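Long-range contacts in putative NAD(P)H nitroreductase MhqN (Bacillus subtilis, PDB 3BEM), which binds FMN as a homodimer and is a putative nitroreductase that may contribute to the breakdown of aromatic compounds: residues B[45-50]-B[151-156]; B[52-57]-B[104-109]; B[95-100]-B[183-188]. The protein carries 3 engineered substitutions. All blocks are in the same frame, centred on the assembly; numbering follows the deposited sequence.

Interaction 1: residues B[45-50]-B[151-156]; sequences ELVALA and AMMFML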
loop_
_atom_site.group_PDB
_atom_site.type_symbol
_atom_site.label_atom_id
_atom_site.label_comp_id
_atom_site.label_asym_id
_atom_site.label_seq_id
_atom_site.Cartn_x
_atom_site.Cartn_y
_atom_site.Cartn_z
ATOM N N GLU B 45 0.160 5.544 15.400
ATOM C CA GLU B 45 0.548 4.361 16.201
ATOM C C GLU B 45 0.206 3.057 15.468
ATOM O O GLU B 45 0.936 2.061 15.572
ATOM C CB GLU B 45 -0.104 4.383 17.566
ATOM C CG GLU B 45 0.463 5.414 18.478
ATOM C CD GLU B 45 1.873 5.150 19.055
ATOM O OE1 GLU B 45 2.294 3.986 19.160
ATOM O OE2 GLU B 45 2.554 6.136 19.447
ATOM N N LEU B 46 -0.912 3.051 14.739
ATOM C CA LEU B 46 -1.244 1.883 13.950
ATOM C C LEU B 46 -0.362 1.766 12.719
ATOM O O LEU B 46 0.072 0.681 12.358
ATOM C CB LEU B 46 -2.725 1.915 13.505
ATOM C CG LEU B 46 -3.734 1.876 14.647
ATOM C CD1 LEU B 46 -5.152 1.897 14.051
ATOM C CD2 LEU B 46 -3.562 0.689 15.588
ATOM N N VAL B 47 -0.148 2.890 12.030
ATOM C CA VAL B 47 0.776 2.966 10.861
ATOM C C VAL B 47 2.153 2.399 11.217
ATOM O O VAL B 47 2.758 1.719 10.393
ATOM C CB VAL B 47 0.852 4.424 10.345
ATOM C CG1 VAL B 47 1.885 4.557 9.306
ATOM C CG2 VAL B 47 -0.560 4.815 9.818
ATOM N N ALA B 48 2.627 2.621 12.446
ATOM C CA ALA B 48 3.934 2.119 12.849
ATOM C C ALA B 48 4.041 0.608 12.754
ATOM O O ALA B 48 5.146 0.068 12.636
ATOM C CB ALA B 48 4.272 2.589 14.252
ATOM N N LEU B 49 2.903 -0.061 12.859
ATOM C CA LEU B 49 2.841 -1.529 12.849
ATOM C C LEU B 49 2.641 -2.120 11.471
ATOM O O LEU B 49 2.450 -3.347 11.337
ATOM C CB LEU B 49 1.732 -2.007 13.784
ATOM C CG LEU B 49 1.831 -1.495 15.217
ATOM C CD1 LEU B 49 0.650 -1.966 16.083
ATOM C CD2 LEU B 49 3.190 -1.878 15.839
ATOM N N ALA B 50 2.673 -1.280 10.445
ATOM C CA ALA B 50 2.641 -1.784 9.075
ATOM C C ALA B 50 3.866 -2.618 8.801
ATOM O O ALA B 50 4.918 -2.356 9.363
ATOM C CB ALA B 50 2.516 -0.592 8.076
ATOM N N ALA B 151 0.684 3.981 3.553
ATOM C CA ALA B 151 -0.407 4.906 3.249
ATOM C C ALA B 151 -1.759 4.214 3.329
ATOM O O ALA B 151 -2.746 4.802 3.758
ATOM C CB ALA B 151 -0.172 5.513 1.876
HETATM N N MSE B 152 -1.860 2.973 2.845
HETATM C CA MSE B 152 -3.120 2.257 2.920
HETATM C C MSE B 152 -3.525 2.013 4.369
HETATM O O MSE B 152 -4.690 2.150 4.751
HETATM C CB MSE B 152 -3.037 0.951 2.154
HETATM C CG MSE B 152 -4.301 0.165 2.089
HETATM SE SE MSE B 152 -5.614 0.897 0.821
HETATM C CE MSE B 152 -6.821 1.827 2.013
HETATM N N MSE B 153 -2.535 1.651 5.191
HETATM C CA MSE B 153 -2.753 1.505 6.615
HETATM C C MSE B 153 -3.214 2.830 7.234
HETATM O O MSE B 153 -4.143 2.850 8.060
HETATM C CB MSE B 153 -1.495 0.958 7.325
HETATM C CG MSE B 153 -1.656 0.874 8.811
HETATM SE SE MSE B 153 -2.733 -0.579 9.320
HETATM C CE MSE B 153 -1.341 -2.064 9.238
ATOM N N PHE B 154 -2.596 3.933 6.835
ATOM C CA PHE B 154 -3.060 5.256 7.334
ATOM C C PHE B 154 -4.547 5.494 7.020
ATOM O O PHE B 154 -5.320 5.894 7.883
ATOM C CB PHE B 154 -2.228 6.419 6.796
ATOM C CG PHE B 154 -2.722 7.761 7.321
ATOM C CD1 PHE B 154 -2.426 8.166 8.617
ATOM C CD2 PHE B 154 -3.650 8.501 6.601
ATOM C CE1 PHE B 154 -2.963 9.319 9.125
ATOM C CE2 PHE B 154 -4.196 9.653 7.120
ATOM C CZ PHE B 154 -3.840 10.057 8.390
HETATM N N MSE B 155 -4.920 5.294 5.771
HETATM C CA MSE B 155 -6.284 5.558 5.335
HETATM C C MSE B 155 -7.312 4.683 6.089
HETATM O O MSE B 155 -8.376 5.167 6.423
HETATM C CB MSE B 155 -6.379 5.491 3.797
HETATM C CG MSE B 155 -5.633 6.599 3.168
HETATM SE SE MSE B 155 -6.022 6.554 1.243
HETATM C CE MSE B 155 -4.631 5.273 0.711
ATOM N N LEU B 156 -7.016 3.385 6.298
ATOM C CA LEU B 156 -7.920 2.513 7.056
ATOM C C LEU B 156 -7.977 2.908 8.541
ATOM O O LEU B 156 -9.059 2.868 9.134
ATOM C CB LEU B 156 -7.562 1.061 6.889
ATOM C CG LEU B 156 -7.910 0.540 5.465
ATOM C CD1 LEU B 156 -7.098 -0.753 5.263
ATOM C CD2 LEU B 156 -9.440 0.388 5.230
#
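Apolar packing carries this contact: of the five residues that touch, all are buried, and no polar pair links the two segments. Val47 is the residue through which the chain comes nearest, its CA lying 5.7 Å from CA of Phe154. Its CG2 branch, anti to its own carbonyl carbon, does the touching. Val47 CG2 rests on the backbone of helix 136-161, 3.6 Å from Phe154 CA, and also meets CB of Phe154 at 3.8 Å. It sits at the edge of the Phe154 ring, near the ring plane, so it abuts the rim and does not cover a face.

Selenomethionine Met153 provides the second apolar group. Met153 CG stands anti to the backbone N (chi1 176°) and lies 3.8 Å from Val47 CA; bends at chi2 and chi3 then turn Met153 CE to within 4.0 Å of Ala50 CA. In the nitroreductase fold, this joins the C-terminal part of helix 37-47, with the turn after it, to the long helix 136-161, whose Phe154 also reaches Ile192 and Ile194 of strand 186-195.

The hydrogen bonds run elsewhere. A type I turn from Val47 to Ala50 is closed by Ala50 N on Val47 O at 3.0 Å. The carbonyls of Ala48 and Ala50, in that turn, accept from Arg208 of the second subunit, and that of Leu49 from Arg23 of the second subunit.

Interaction 2: residues B[52-57]-B[104-109]; sequences SAFNLQ and DIYEGL. With FMN (flavin mononucleotide), chain E.
The FMN-binding loop that follows helix 37-47 in this nitroreductase fold is backed here by helix 102-111. On the flavin side, Ala53 sets its CB 3.4 Å from C7 of FMN. On the loop's far side, the Tyr106 hydroxyl donates to the carbonyl O of Phe54, an OH to O distance of 2.7 Å; the donor lies in the carbonyl plane on a lone pair (C=O...OH angle 135°), and the acceptor lies in the tyrosine ring plane, at its edge. The same OH is also bonded to Thr127 of helix 117-134. A phenylalanine in place of Tyr106 lacks the hydroxyl that bonds Phe54 O and Thr127, and would probably loosen the tie between loop and helices.

Ile105 supplies the apolar part, crossing Asn55 and Gln57 obliquely; its CD1 packs 4.3 Å from Leu56 CD2. Its methyls also lie against polar atoms, Ile105 CD1 3.4 Å from Leu56 O and Ile105 CG2 3.8 Å from Asn55 ND2, which donates to Tyr207 of the second subunit. Gln57, whose OE1 accepts from Lys209 N of that subunit, runs extended beyond CG, and its NE2 donates to Asn55 O at 3.0 Å (N-H...O angle 168°) from 38° above the carbonyl plane.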
loop_
_atom_site.group_PDB
_atom_site.type_symbol
_atom_site.label_atom_id
_atom_site.label_comp_id
_atom_site.label_asym_id
_atom_site.label_seq_id
_atom_site.Cartn_x
_atom_site.Cartn_y
_atom_site.Cartn_z
ATOM N N SER B 52 7.167 -3.567 6.641
ATOM C CA SER B 52 8.087 -2.888 5.719
ATOM C C SER B 52 9.256 -3.838 5.459
ATOM O O SER B 52 9.613 -4.638 6.301
ATOM C CB SER B 52 8.607 -1.552 6.277
ATOM O OG SER B 52 9.497 -1.690 7.384
ATOM N N ALA B 53 9.813 -3.743 4.248
ATOM C CA ALA B 53 10.891 -4.640 3.812
ATOM C C ALA B 53 12.045 -4.520 4.797
ATOM O O ALA B 53 12.475 -3.431 5.091
ATOM C CB ALA B 53 11.361 -4.247 2.440
ATOM N N PHE B 54 12.493 -5.663 5.331
ATOM C CA PHE B 54 13.621 -5.729 6.265
ATOM C C PHE B 54 13.408 -4.912 7.531
ATOM O O PHE B 54 14.372 -4.570 8.228
ATOM C CB PHE B 54 14.936 -5.277 5.563
ATOM C CG PHE B 54 15.268 -6.057 4.306
ATOM C CD1 PHE B 54 15.976 -7.236 4.377
ATOM C CD2 PHE B 54 14.856 -5.598 3.067
ATOM C CE1 PHE B 54 16.262 -7.932 3.224
ATOM C CE2 PHE B 54 15.128 -6.300 1.908
ATOM C CZ PHE B 54 15.832 -7.467 1.995
ATOM N N ASN B 55 12.146 -4.564 7.832
ATOM C CA ASN B 55 11.800 -3.684 8.948
ATOM C C ASN B 55 12.528 -2.347 8.890
ATOM O O ASN B 55 12.849 -1.782 9.916
ATOM C CB ASN B 55 12.069 -4.383 10.252
ATOM C CG ASN B 55 11.471 -3.682 11.444
ATOM O OD1 ASN B 55 10.381 -3.109 11.361
ATOM N ND2 ASN B 55 12.208 -3.716 12.598
ATOM N N LEU B 56 12.855 -1.887 7.675
ATOM C CA LEU B 56 13.566 -0.625 7.509
ATOM C C LEU B 56 12.693 0.615 7.731
ATOM O O LEU B 56 13.228 1.709 7.909
ATOM C CB LEU B 56 14.249 -0.563 6.150
ATOM C CG LEU B 56 15.444 -1.497 5.993
ATOM C CD1 LEU B 56 15.833 -1.456 4.563
ATOM C CD2 LEU B 56 16.603 -1.043 6.899
ATOM N N GLN B 57 11.349 0.446 7.732
ATOM C CA GLN B 57 10.465 1.555 8.121
ATOM C C GLN B 57 10.790 2.836 7.264
ATOM O O GLN B 57 11.113 3.924 7.770
ATOM C CB GLN B 57 10.571 1.762 9.606
ATOM C CG GLN B 57 10.117 0.563 10.391
ATOM C CD GLN B 57 10.579 0.611 11.840
ATOM O OE1 GLN B 57 10.049 1.395 12.600
ATOM N NE2 GLN B 57 11.608 -0.198 12.207
ATOM N N ASP B 104 21.374 0.850 12.826
ATOM C CA ASP B 104 20.656 1.378 13.979
ATOM C C ASP B 104 19.406 0.605 14.316
ATOM O O ASP B 104 19.139 0.337 15.485
ATOM C CB ASP B 104 20.277 2.846 13.757
ATOM C CG ASP B 104 21.494 3.778 13.733
ATOM O OD1 ASP B 104 22.422 3.626 14.578
ATOM O OD2 ASP B 104 21.517 4.669 12.847
ATOM N N ILE B 105 18.613 0.250 13.302
ATOM C CA ILE B 105 17.363 -0.467 13.556
ATOM C C ILE B 105 17.583 -1.834 14.221
ATOM O O ILE B 105 16.830 -2.200 15.143
ATOM C CB ILE B 105 16.537 -0.581 12.268
ATOM C CG1 ILE B 105 16.101 0.828 11.846
ATOM C CG2 ILE B 105 15.335 -1.573 12.477
ATOM C CD1 ILE B 105 15.330 0.898 10.520
ATOM N N TYR B 106 18.637 -2.539 13.825
ATOM C CA TYR B 106 18.883 -3.905 14.260
ATOM C C TYR B 106 19.713 -3.967 15.564
ATOM O O TYR B 106 19.872 -5.016 16.146
ATOM C CB TYR B 106 19.598 -4.734 13.200
ATOM C CG TYR B 106 18.896 -4.822 11.868
ATOM C CD1 TYR B 106 17.520 -4.569 11.759
ATOM C CD2 TYR B 106 19.579 -5.195 10.734
ATOM C CE1 TYR B 106 16.878 -4.619 10.516
ATOM C CE2 TYR B 106 18.972 -5.246 9.535
ATOM C CZ TYR B 106 17.608 -4.967 9.420
ATOM O OH TYR B 106 17.012 -5.051 8.164
ATOM N N GLU B 107 20.189 -2.832 16.022
ATOM C CA GLU B 107 21.144 -2.800 17.140
ATOM C C GLU B 107 20.568 -3.362 18.436
ATOM O O GLU B 107 21.267 -4.033 19.185
ATOM C CB GLU B 107 21.639 -1.387 17.345
ATOM C CG GLU B 107 22.954 -1.363 18.071
ATOM C CD GLU B 107 23.720 -0.059 17.919
ATOM O OE1 GLU B 107 23.171 0.913 17.366
ATOM O OE2 GLU B 107 24.895 -0.025 18.370
ATOM N N GLY B 108 19.287 -3.125 18.713
ATOM C CA GLY B 108 18.699 -3.668 19.953
ATOM C C GLY B 108 18.745 -5.193 20.048
ATOM O O GLY B 108 18.804 -5.755 21.140
ATOM N N LEU B 109 18.691 -5.863 18.901
ATOM C CA LEU B 109 18.878 -7.330 18.824
ATOM C C LEU B 109 20.237 -7.735 19.418
ATOM O O LEU B 109 20.325 -8.730 20.094
ATOM C CB LEU B 109 18.786 -7.831 17.398
ATOM C CG LEU B 109 17.374 -7.624 16.801
ATOM C CD1 LEU B 109 17.459 -7.888 15.332
ATOM C CD2 LEU B 109 16.396 -8.538 17.479
HETATM N N1 FMN E . 9.841 -11.322 4.745
HETATM C C2 FMN E . 10.539 -12.437 4.326
HETATM O O2 FMN E . 10.662 -13.398 5.097
HETATM N N3 FMN E . 11.108 -12.478 3.062
HETATM C C4 FMN E . 11.007 -11.406 2.185
HETATM O O4 FMN E . 11.376 -11.592 1.006
HETATM C C4A FMN E . 10.296 -10.255 2.630
HETATM N N5 FMN E . 10.162 -9.137 1.810
HETATM C C5A FMN E . 9.379 -8.065 2.234
HETATM C C6 FMN E . 9.164 -6.970 1.381
HETATM C C7 FMN E . 8.415 -5.833 1.777
HETATM C C7M FMN E . 7.711 -5.023 0.705
HETATM C C8 FMN E . 7.849 -5.839 3.046
HETATM C C8M FMN E . 6.596 -5.053 3.268
HETATM C C9 FMN E . 8.054 -6.930 3.906
HETATM C C9A FMN E . 8.812 -8.056 3.535
HETATM N N10 FMN E . 8.994 -9.142 4.384
HETATM C C10 FMN E . 9.701 -10.241 3.913
HETATM C "C1'" FMN E . 8.550 -9.075 5.841
HETATM C "C2'" FMN E . 9.283 -7.987 6.678
HETATM O "O2'" FMN E . 10.567 -8.434 7.101
HETATM C "C3'" FMN E . 8.407 -7.634 7.900
HETATM O "O3'" FMN E . 7.223 -6.981 7.399
HETATM C "C4'" FMN E . 9.124 -6.831 9.010
HETATM O "O4'" FMN E . 10.254 -7.515 9.536
HETATM C "C5'" FMN E . 8.253 -6.553 10.254
HETATM O "O5'" FMN E . 7.562 -7.697 10.781
HETATM P P FMN E . 6.007 -7.493 11.140
HETATM O O1P FMN E . 5.420 -8.727 11.625
HETATM O O2P FMN E . 5.898 -6.574 12.250
HETATM O O3P FMN E . 5.432 -7.081 9.852
#

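Interaction 3: residues B[95-100]-B[183-188]; sequences DKQAYQ and DDQFEV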
loop_
_atom_site.group_PDB
_atom_site.type_symbol
_atom_site.label_atom_id
_atom_site.label_comp_id
_atom_site.label_asym_id
_atom_site.label_seq_id
_atom_site.Cartn_x
_atom_site.Cartn_y
_atom_site.Cartn_z
ATOM N N ASP B 95 11.890 7.032 2.097
ATOM C CA ASP B 95 13.349 7.214 2.100
ATOM C C ASP B 95 14.043 6.281 1.110
ATOM O O ASP B 95 14.093 5.075 1.311
ATOM C CB ASP B 95 13.841 6.950 3.492
ATOM C CG ASP B 95 15.263 7.332 3.720
ATOM O OD1 ASP B 95 15.950 7.802 2.803
ATOM O OD2 ASP B 95 15.688 7.187 4.901
ATOM N N LYS B 96 14.633 6.873 0.061
ATOM C CA LYS B 96 15.415 6.138 -0.921
ATOM C C LYS B 96 16.729 5.597 -0.348
ATOM O O LYS B 96 17.340 4.696 -0.928
ATOM C CB LYS B 96 15.684 7.030 -2.133
ATOM C CG LYS B 96 14.440 7.348 -2.941
ATOM C CD LYS B 96 14.701 8.294 -4.115
ATOM C CE LYS B 96 15.042 9.679 -3.703
ATOM N NZ LYS B 96 15.137 10.608 -4.891
ATOM N N GLN B 97 17.144 6.102 0.795
ATOM C CA GLN B 97 18.353 5.603 1.511
ATOM C C GLN B 97 17.998 4.888 2.823
ATOM O O GLN B 97 18.805 4.837 3.759
ATOM C CB GLN B 97 19.316 6.780 1.786
ATOM C CG GLN B 97 19.742 7.502 0.535
ATOM C CD GLN B 97 20.394 6.568 -0.489
ATOM O OE1 GLN B 97 20.055 6.590 -1.666
ATOM N NE2 GLN B 97 21.310 5.731 -0.030
ATOM N N ALA B 98 16.768 4.332 2.889
ATOM C CA ALA B 98 16.278 3.658 4.126
ATOM C C ALA B 98 17.257 2.603 4.631
ATOM O O ALA B 98 17.432 2.425 5.823
ATOM C CB ALA B 98 14.897 3.000 3.888
ATOM N N TYR B 99 17.916 1.914 3.714
ATOM C CA TYR B 99 18.744 0.808 4.094
ATOM C C TYR B 99 19.926 1.219 4.959
ATOM O O TYR B 99 20.465 0.404 5.697
ATOM C CB TYR B 99 19.239 0.099 2.847
ATOM C CG TYR B 99 20.199 0.914 2.021
ATOM C CD1 TYR B 99 19.731 1.826 1.074
ATOM C CD2 TYR B 99 21.571 0.806 2.197
ATOM C CE1 TYR B 99 20.603 2.576 0.323
ATOM C CE2 TYR B 99 22.446 1.574 1.449
ATOM C CZ TYR B 99 21.939 2.442 0.505
ATOM O OH TYR B 99 22.809 3.204 -0.224
ATOM N N GLN B 100 20.334 2.484 4.849
ATOM C CA GLN B 100 21.418 3.025 5.704
ATOM C C GLN B 100 21.115 3.000 7.178
ATOM O O GLN B 100 22.029 3.131 7.992
ATOM C CB GLN B 100 21.797 4.457 5.300
ATOM C CG GLN B 100 22.490 4.491 3.954
ATOM C CD GLN B 100 22.632 5.889 3.327
ATOM O OE1 GLN B 100 23.201 6.019 2.247
ATOM N NE2 GLN B 100 22.115 6.922 3.988
ATOM N N ASP B 183 14.109 16.952 1.912
ATOM C CA ASP B 183 15.440 16.555 1.420
ATOM C C ASP B 183 15.361 15.654 0.190
ATOM O O ASP B 183 14.354 14.949 -0.005
ATOM C CB ASP B 183 16.198 15.786 2.516
ATOM C CG ASP B 183 16.835 16.685 3.560
ATOM O OD1 ASP B 183 17.621 17.602 3.192
ATOM O OD2 ASP B 183 16.587 16.428 4.767
ATOM N N ASP B 184 16.445 15.620 -0.596
ATOM C CA ASP B 184 16.507 14.856 -1.843
ATOM C C ASP B 184 16.341 13.361 -1.680
ATOM O O ASP B 184 15.877 12.691 -2.616
ATOM C CB ASP B 184 17.826 15.078 -2.609
ATOM C CG ASP B 184 17.966 14.138 -3.858
ATOM O OD1 ASP B 184 17.178 14.276 -4.838
ATOM O OD2 ASP B 184 18.865 13.244 -3.855
ATOM N N GLN B 185 16.726 12.837 -0.527
ATOM C CA GLN B 185 16.686 11.402 -0.346
ATOM C C GLN B 185 15.255 10.857 -0.227
ATOM O O GLN B 185 15.079 9.680 -0.282
ATOM C CB GLN B 185 17.481 10.953 0.871
ATOM C CG GLN B 185 16.865 11.285 2.170
ATOM C CD GLN B 185 17.820 11.036 3.303
ATOM O OE1 GLN B 185 18.555 11.939 3.693
ATOM N NE2 GLN B 185 17.832 9.806 3.831
ATOM N N PHE B 186 14.275 11.726 -0.048
ATOM C CA PHE B 186 12.887 11.318 0.086
ATOM C C PHE B 186 12.148 11.459 -1.211
ATOM O O PHE B 186 12.194 12.519 -1.827
ATOM C CB PHE B 186 12.199 12.137 1.163
ATOM C CG PHE B 186 12.780 11.923 2.516
ATOM C CD1 PHE B 186 12.481 10.794 3.239
ATOM C CD2 PHE B 186 13.641 12.854 3.044
ATOM C CE1 PHE B 186 13.073 10.576 4.494
ATOM C CE2 PHE B 186 14.223 12.668 4.284
ATOM C CZ PHE B 186 13.944 11.538 5.011
ATOM N N GLU B 187 11.503 10.380 -1.626
ATOM C CA GLU B 187 10.509 10.423 -2.661
ATOM C C GLU B 187 9.172 10.891 -2.098
ATOM O O GLU B 187 8.771 10.400 -1.044
ATOM C CB GLU B 187 10.409 9.035 -3.266
ATOM C CG GLU B 187 9.445 8.874 -4.383
ATOM C CD GLU B 187 9.940 9.374 -5.707
ATOM O OE1 GLU B 187 11.183 9.555 -5.887
ATOM O OE2 GLU B 187 9.035 9.637 -6.557
ATOM N N VAL B 188 8.497 11.838 -2.767
ATOM C CA VAL B 188 7.151 12.218 -2.388
ATOM C C VAL B 188 6.185 11.213 -3.055
ATOM O O VAL B 188 5.870 11.308 -4.245
ATOM C CB VAL B 188 6.776 13.662 -2.736
ATOM C CG1 VAL B 188 5.409 14.001 -2.140
ATOM C CG2 VAL B 188 7.804 14.660 -2.226
HETATM O O HOH W 1 13.010 11.225 -6.295
#
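Asp95 OD1 is gripped by two donors, one from each segment. Across the contact, Gln185 NE2 lies 2.9 Å from Asp95 OD1 (N-H...O angle 177°); the oxygen lies in the amide plane of Gln185, whereas the nitrogen approaches from above the carboxylate plane. Within its own segment, Gln97 N donates to the same oxygen, which makes an Asx turn. Asp95 CG stands anti to the backbone N (chi1 -169°), and these two bonds would hold the carboxylate's rotation. To deliver its amide, Gln185 takes the crowded position between the backbone N and the carbonyl carbon (chi1 72°), then runs out extended, with its CG over one face of the Phe186 ring.

Beside this, Lys96 N donates to Gln185 O at 2.9 Å, nearly along the C=O axis. The lysine chain runs on past that carbonyl until NZ makes a weak bond to Asp184 O. A water accepts from Lys96 NZ at 2.6 Å and donates to Glu187 OE1, bridging two charges too far apart for a salt bridge. Glu187 has its direct ionic partner in Arg140, through OE2.

Asp95 and Phe186 form an antiparallel, non-hydrogen-bonded pair, their CA atoms 4.6 Å apart, with both side chains on one face and Asp95 CB 3.8 Å from Phe186 CE1. Here strand 88-95 ends and its antiparallel neighbour 186-195 begins, in the central sheet of the nitroreductase fold.

From the N terminus, the chain leaves helix 37-47 through residues 45-50 and runs directly into the flavin loop 52-57. Interaction 2 closes the first loop, at helix 102-111, and lies wholly within the larger one that interaction 1 closes at helix 136-161. Segment 95-100 falls inside both loops, but its partner 183-188 lies beyond them, so interaction 3 crosses the other two and brings in the central sheet. Interactions 2 and 3 meet directly: Leu56 CD1 packs 3.7 Å from Tyr99 CA. Interactions 1 and 3 remain about 10 Å apart at their nearest atoms. Interactions 1 and 2 both touch the second subunit, whereas interaction 3 does not.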